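Local coordinates for protein zebrafish RNase5 (Danio rerio, PDB 3LJE) that probably cleaves RNA as a secreted ribonuclease of the pancreatic ribonuclease family, in the angiogenin-like branch found in fish, at residues A21-V25 with Q26-R30; I52-T55 with K56-T60. All coordinates share one frame; numbering follows the deposited sequence.

Interaction 1 (A21-V25 with Q26-R30); sequences ADMSV and QKCDR
Met23 and Ser24 meet Lys27 and Cys28 in a local, turn-type contact where the loop after helix 8-18 runs into helix 28-34. The backbone makes the turn. Lys27 N donates to Ser24 O at 3.1 Å. A weak bond from Cys28 N to Val25 O, 3.4 Å long, follows one residue on.

The lysine side chain then runs back along the loop. It is extended beyond CG and passes Met23 in the opposite direction. Its NZ reaches Asp22 O at 2.7 Å, tilted 26° from the carbonyl plane. On the way its methylenes pass Ser24 OG, with CG 3.4 Å from that oxygen. In the conformer given, the Asp22 carboxylate does not contact NZ; the bond goes to the backbone carbonyl.

Gln26 bends back at chi2 (-81°). This brings its NE2 to Ser24 OG in a weak bond of 3.1 Å. In the conformer given, Val25 CG2 packs against the same amide. Ser24 N is buried here and has no partner in the model.

Met23 serves the inner side. Its CG lies anti to the backbone N (chi1 -176°) and the chain bends at chi2. The methyl CE comes to 3.6 Å from Cys28 N and 4.0 Å from Cys28 SG. Met23 also touches Val83 and Cys85 of strand 80-89, and Cys28 is joined to Cys85 by a disulfide. The arrangement is a short 3-10 turn leading into a helix that a disulfide ties to the central antiparallel sheet, as in the pancreatic ribonuclease fold.

Interaction 2 (I52-T55 with K56-T60); sequences IQAT and KDRIT. With SO4 (sulfate ion), chain D.
Thr55 OG1 takes the N-H of Arg58 at 3.1 Å, with an angle of 160° at the hydrogen. This is an N-cap bond. The threonine chi1 of 64° sets OG1 between the backbone N and carbonyl carbon, facing the first turn. The same hydroxyl donates at 2.6 Å to O3 of a sulfate, probably from the crystallisation liquor. Behind the cap, Ile59 N donates to Thr55 O at 3.1 Å.

Arg58 CD lies 3.6 Å from sulfate O1. The bend at chi3 (72°) turns the guanidinium back toward the loop, where NH2 lies 4.0 Å from Ala54 CB. Water 1, in the guanidinium plane at its edge, accepts from NH2 and donates to Gln53 O. Arg58 also makes a cation-pi contact with Phe80. The cap closes the start of helix 56-60, which follows strand 48-52 in the pancreatic ribonuclease fold.

On the buried side, Ile52 and Ile59 meet tip to tip, with Ile52 CG2 3.6 Å from Ile59 CD1. Ala54 CB packs on Ile59 CG1 at 3.9 Å. With Ile59 cut back to an alanine, a gap is likely to open beside Ile52 CG2 and Ala54 CB. Thr60 N and Thr60 OG1 grip Lys56 O from opposite faces of its plane.

In the fold
Interaction 1 closes before interaction 2 opens along the chain, and their centres lie about 16 Å apart. Each is a loop running into a short helix, 28-34 in the first and 56-60 in the second. Both pack on strand 80-89 of the antiparallel sheet, near Cys85 and Val83 in one case and Phe80 in the other. The two loops also touch. Gln53 NE2 probably donates a hydrogen bond to Met23 O, and Ala21 packs on Gln53 and Ala54. Helix 8-18 borders interaction 2 through Phe14. Within the single pancreatic ribonuclease domain, these two loop-to-helix junctions are therefore joined directly by the loops as well as through strand 80-89.

Interaction 1 (A21-V25 with Q26-R30)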
loop_
_atom_site.group_PDB
_atom_site.type_symbol
_atom_site.label_atom_id
_atom_site.label_comp_id
_atom_site.label_asym_id
_atom_site.label_seq_id
_atom_site.Cartn_x
_atom_site.Cartn_y
_atom_site.Cartn_z
ATOM N N ALA A 21 -6.770 7.398 2.601
ATOM C CA ALA A 21 -8.246 7.422 2.422
ATOM C C ALA A 21 -8.700 8.379 1.356
ATOM O O ALA A 21 -9.807 8.209 0.838
ATOM C CB ALA A 21 -8.969 7.853 3.779
ATOM N N ASP A 22 -7.913 9.431 1.052
ATOM C CA ASP A 22 -8.407 10.439 0.107
ATOM C C ASP A 22 -7.778 10.220 -1.293
ATOM O O ASP A 22 -7.913 11.037 -2.215
ATOM C CB ASP A 22 -8.061 11.847 0.613
ATOM C CG ASP A 22 -6.798 11.863 1.436
ATOM O OD1 ASP A 22 -5.685 12.124 0.936
ATOM O OD2 ASP A 22 -6.924 11.564 2.656
ATOM N N MET A 23 -7.124 9.073 -1.469
ATOM C CA MET A 23 -6.521 8.828 -2.801
ATOM C C MET A 23 -7.579 8.714 -3.905
ATOM O O MET A 23 -8.779 8.358 -3.602
ATOM C CB MET A 23 -5.725 7.547 -2.757
ATOM C CG MET A 23 -5.012 7.246 -3.976
ATOM S SD MET A 23 -3.804 8.633 -4.512
ATOM C CE MET A 23 -3.284 7.797 -5.936
ATOM N N SER A 24 -7.190 8.952 -5.168
ATOM C CA SER A 24 -8.177 8.821 -6.245
ATOM C C SER A 24 -7.404 8.467 -7.500
ATOM O O SER A 24 -6.161 8.684 -7.543
ATOM C CB SER A 24 -8.984 10.118 -6.450
ATOM O OG SER A 24 -8.181 10.998 -7.209
ATOM N N VAL A 25 -8.075 7.969 -8.559
ATOM C CA VAL A 25 -7.336 7.586 -9.753
ATOM C C VAL A 25 -6.538 8.698 -10.454
ATOM O O VAL A 25 -5.367 8.537 -10.914
ATOM C CB VAL A 25 -8.325 6.904 -10.756
ATOM C CG1 VAL A 25 -8.972 5.631 -10.005
ATOM C CG2 VAL A 25 -9.456 7.924 -11.242
ATOM N N GLN A 26 -7.056 9.899 -10.389
ATOM C CA GLN A 26 -6.330 10.991 -11.089
ATOM C C GLN A 26 -5.102 11.443 -10.358
ATOM O O GLN A 26 -4.266 12.098 -10.967
ATOM C CB GLN A 26 -7.157 12.258 -11.235
ATOM C CG GLN A 26 -8.187 12.362 -10.196
ATOM C CD GLN A 26 -9.343 11.504 -10.632
ATOM O OE1 GLN A 26 -9.579 11.441 -11.854
ATOM N NE2 GLN A 26 -10.059 10.861 -9.710
ATOM N N LYS A 27 -4.949 11.076 -9.087
ATOM C CA LYS A 27 -3.792 11.526 -8.317
ATOM C C LYS A 27 -2.580 10.598 -8.317
ATOM O O LYS A 27 -1.592 10.853 -7.578
ATOM C CB LYS A 27 -4.254 11.724 -6.817
ATOM C CG LYS A 27 -5.411 12.795 -6.607
ATOM C CD LYS A 27 -5.768 12.757 -5.013
ATOM C CE LYS A 27 -7.074 13.234 -4.794
ATOM N NZ LYS A 27 -7.398 13.392 -3.429
ATOM N N CYS A 28 -2.658 9.452 -9.046
ATOM C CA CYS A 28 -1.509 8.558 -9.030
ATOM C C CYS A 28 -0.141 9.236 -9.244
ATOM O O CYS A 28 0.764 8.983 -8.483
ATOM C CB CYS A 28 -1.619 7.412 -10.101
ATOM S SG CYS A 28 -2.852 6.146 -9.575
ATOM N N ASP A 29 0.022 10.027 -10.308
ATOM C CA ASP A 29 1.341 10.579 -10.554
ATOM C C ASP A 29 1.852 11.431 -9.373
ATOM O O ASP A 29 2.992 11.222 -8.929
ATOM C CB ASP A 29 1.372 11.468 -11.789
ATOM C CG ASP A 29 1.271 10.635 -13.154
ATOM O OD1 ASP A 29 1.232 9.348 -13.098
ATOM O OD2 ASP A 29 1.211 11.296 -14.229
ATOM N N ARG A 30 1.006 12.351 -8.889
ATOM C CA ARG A 30 1.504 13.233 -7.798
ATOM C C ARG A 30 1.701 12.453 -6.488
ATOM O O ARG A 30 2.639 12.743 -5.740
ATOM C CB ARG A 30 0.571 14.476 -7.594
ATOM C CG ARG A 30 -0.665 14.346 -6.619
ATOM C CD ARG A 30 -1.494 15.611 -6.425
ATOM N NE ARG A 30 -2.362 15.814 -7.556
ATOM C CZ ARG A 30 -3.596 16.291 -7.631
ATOM N NH1 ARG A 30 -4.342 16.701 -6.593
ATOM N NH2 ARG A 30 -4.077 16.355 -8.836
#

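Interaction 2 (I52-T55 with K56-T60)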
loop_
_atom_site.group_PDB
_atom_site.type_symbol
_atom_site.label_atom_id
_atom_site.label_comp_id
_atom_site.label_asym_id
_atom_site.label_seq_id
_atom_site.Cartn_x
_atom_site.Cartn_y
_atom_site.Cartn_z
ATOM N N ILE A 52 -4.690 1.851 -0.200
ATOM C CA ILE A 52 -5.926 1.379 0.405
ATOM C C ILE A 52 -6.618 2.677 0.896
ATOM O O ILE A 52 -6.042 3.486 1.683
ATOM C CB ILE A 52 -5.640 0.510 1.627
ATOM C CG1 ILE A 52 -4.765 -0.726 1.183
ATOM C CG2 ILE A 52 -7.033 0.083 2.313
ATOM C CD1 ILE A 52 -4.101 -1.388 2.504
ATOM N N GLN A 53 -7.891 2.836 0.503
ATOM C CA GLN A 53 -8.667 4.060 0.928
ATOM C C GLN A 53 -9.298 3.908 2.256
ATOM O O GLN A 53 -10.509 3.802 2.384
ATOM C CB GLN A 53 -9.696 4.394 -0.194
ATOM C CG GLN A 53 -9.004 4.811 -1.469
ATOM C CD GLN A 53 -10.065 4.907 -2.574
ATOM O OE1 GLN A 53 -10.698 3.844 -2.871
ATOM N NE2 GLN A 53 -10.247 6.133 -3.236
ATOM N N ALA A 54 -8.479 3.867 3.288
ATOM C CA ALA A 54 -9.019 3.699 4.622
ATOM C C ALA A 54 -8.071 4.259 5.633
ATOM O O ALA A 54 -6.973 4.663 5.288
ATOM C CB ALA A 54 -9.285 2.229 4.907
ATOM N N THR A 55 -8.495 4.307 6.905
ATOM C CA THR A 55 -7.627 4.814 7.969
ATOM C C THR A 55 -6.636 3.759 8.387
ATOM O O THR A 55 -6.862 2.547 8.238
ATOM C CB THR A 55 -8.399 5.185 9.266
ATOM O OG1 THR A 55 -8.985 3.974 9.805
ATOM C CG2 THR A 55 -9.534 6.181 8.994
ATOM N N LYS A 56 -5.520 4.193 8.946
ATOM C CA LYS A 56 -4.554 3.197 9.392
ATOM C C LYS A 56 -5.123 2.320 10.474
ATOM O O LYS A 56 -4.839 1.111 10.499
ATOM C CB LYS A 56 -3.273 3.843 9.924
ATOM C CG LYS A 56 -3.546 4.862 11.025
ATOM C CD LYS A 56 -2.210 5.456 11.474
ATOM C CE LYS A 56 -2.378 6.404 12.692
ATOM N NZ LYS A 56 -1.018 7.071 12.863
ATOM N N ASP A 57 -5.923 2.869 11.379
ATOM C CA ASP A 57 -6.470 1.996 12.427
ATOM C C ASP A 57 -7.369 0.856 11.845
ATOM O O ASP A 57 -7.314 -0.290 12.327
ATOM C CB ASP A 57 -7.323 2.785 13.454
ATOM C CG ASP A 57 -6.473 3.712 14.346
ATOM O OD1 ASP A 57 -5.241 3.698 14.232
ATOM O OD2 ASP A 57 -7.059 4.463 15.163
ATOM N N ARG A 58 -8.208 1.178 10.878
ATOM C CA ARG A 58 -9.094 0.158 10.360
ATOM C C ARG A 58 -8.283 -0.888 9.590
ATOM O O ARG A 58 -8.563 -2.071 9.651
ATOM C CB ARG A 58 -10.154 0.761 9.409
ATOM C CG ARG A 58 -11.318 -0.312 9.258
ATOM C CD ARG A 58 -12.649 0.248 8.710
ATOM N NE ARG A 58 -12.457 0.543 7.286
ATOM C CZ ARG A 58 -12.763 -0.332 6.322
ATOM N NH1 ARG A 58 -13.267 -1.593 6.589
ATOM N NH2 ARG A 58 -12.619 0.041 5.068
ATOM N N ILE A 59 -7.311 -0.428 8.829
ATOM C CA ILE A 59 -6.498 -1.382 8.041
ATOM C C ILE A 59 -5.740 -2.280 9.050
ATOM O O ILE A 59 -5.599 -3.499 8.794
ATOM C CB ILE A 59 -5.492 -0.620 7.181
ATOM C CG1 ILE A 59 -6.266 0.133 6.068
ATOM C CG2 ILE A 59 -4.487 -1.562 6.470
ATOM C CD1 ILE A 59 -5.349 1.169 5.358
ATOM N N THR A 60 -5.290 -1.700 10.151
ATOM C CA THR A 60 -4.526 -2.499 11.146
ATOM C C THR A 60 -5.371 -3.667 11.722
ATOM O O THR A 60 -4.816 -4.700 12.145
ATOM C CB THR A 60 -3.950 -1.516 12.208
ATOM O OG1 THR A 60 -3.011 -0.677 11.525
ATOM C CG2 THR A 60 -3.209 -2.257 13.401
HETATM S S SO4 D . -12.375 4.452 11.000
HETATM O O1 SO4 D . -12.705 3.694 9.770
HETATM O O2 SO4 D . -13.331 4.028 12.077
HETATM O O3 SO4 D . -10.961 4.241 11.478
HETATM O O4 SO4 D . -12.606 5.845 10.556
HETATM O O HOH W 1 -12.303 2.714 4.102
#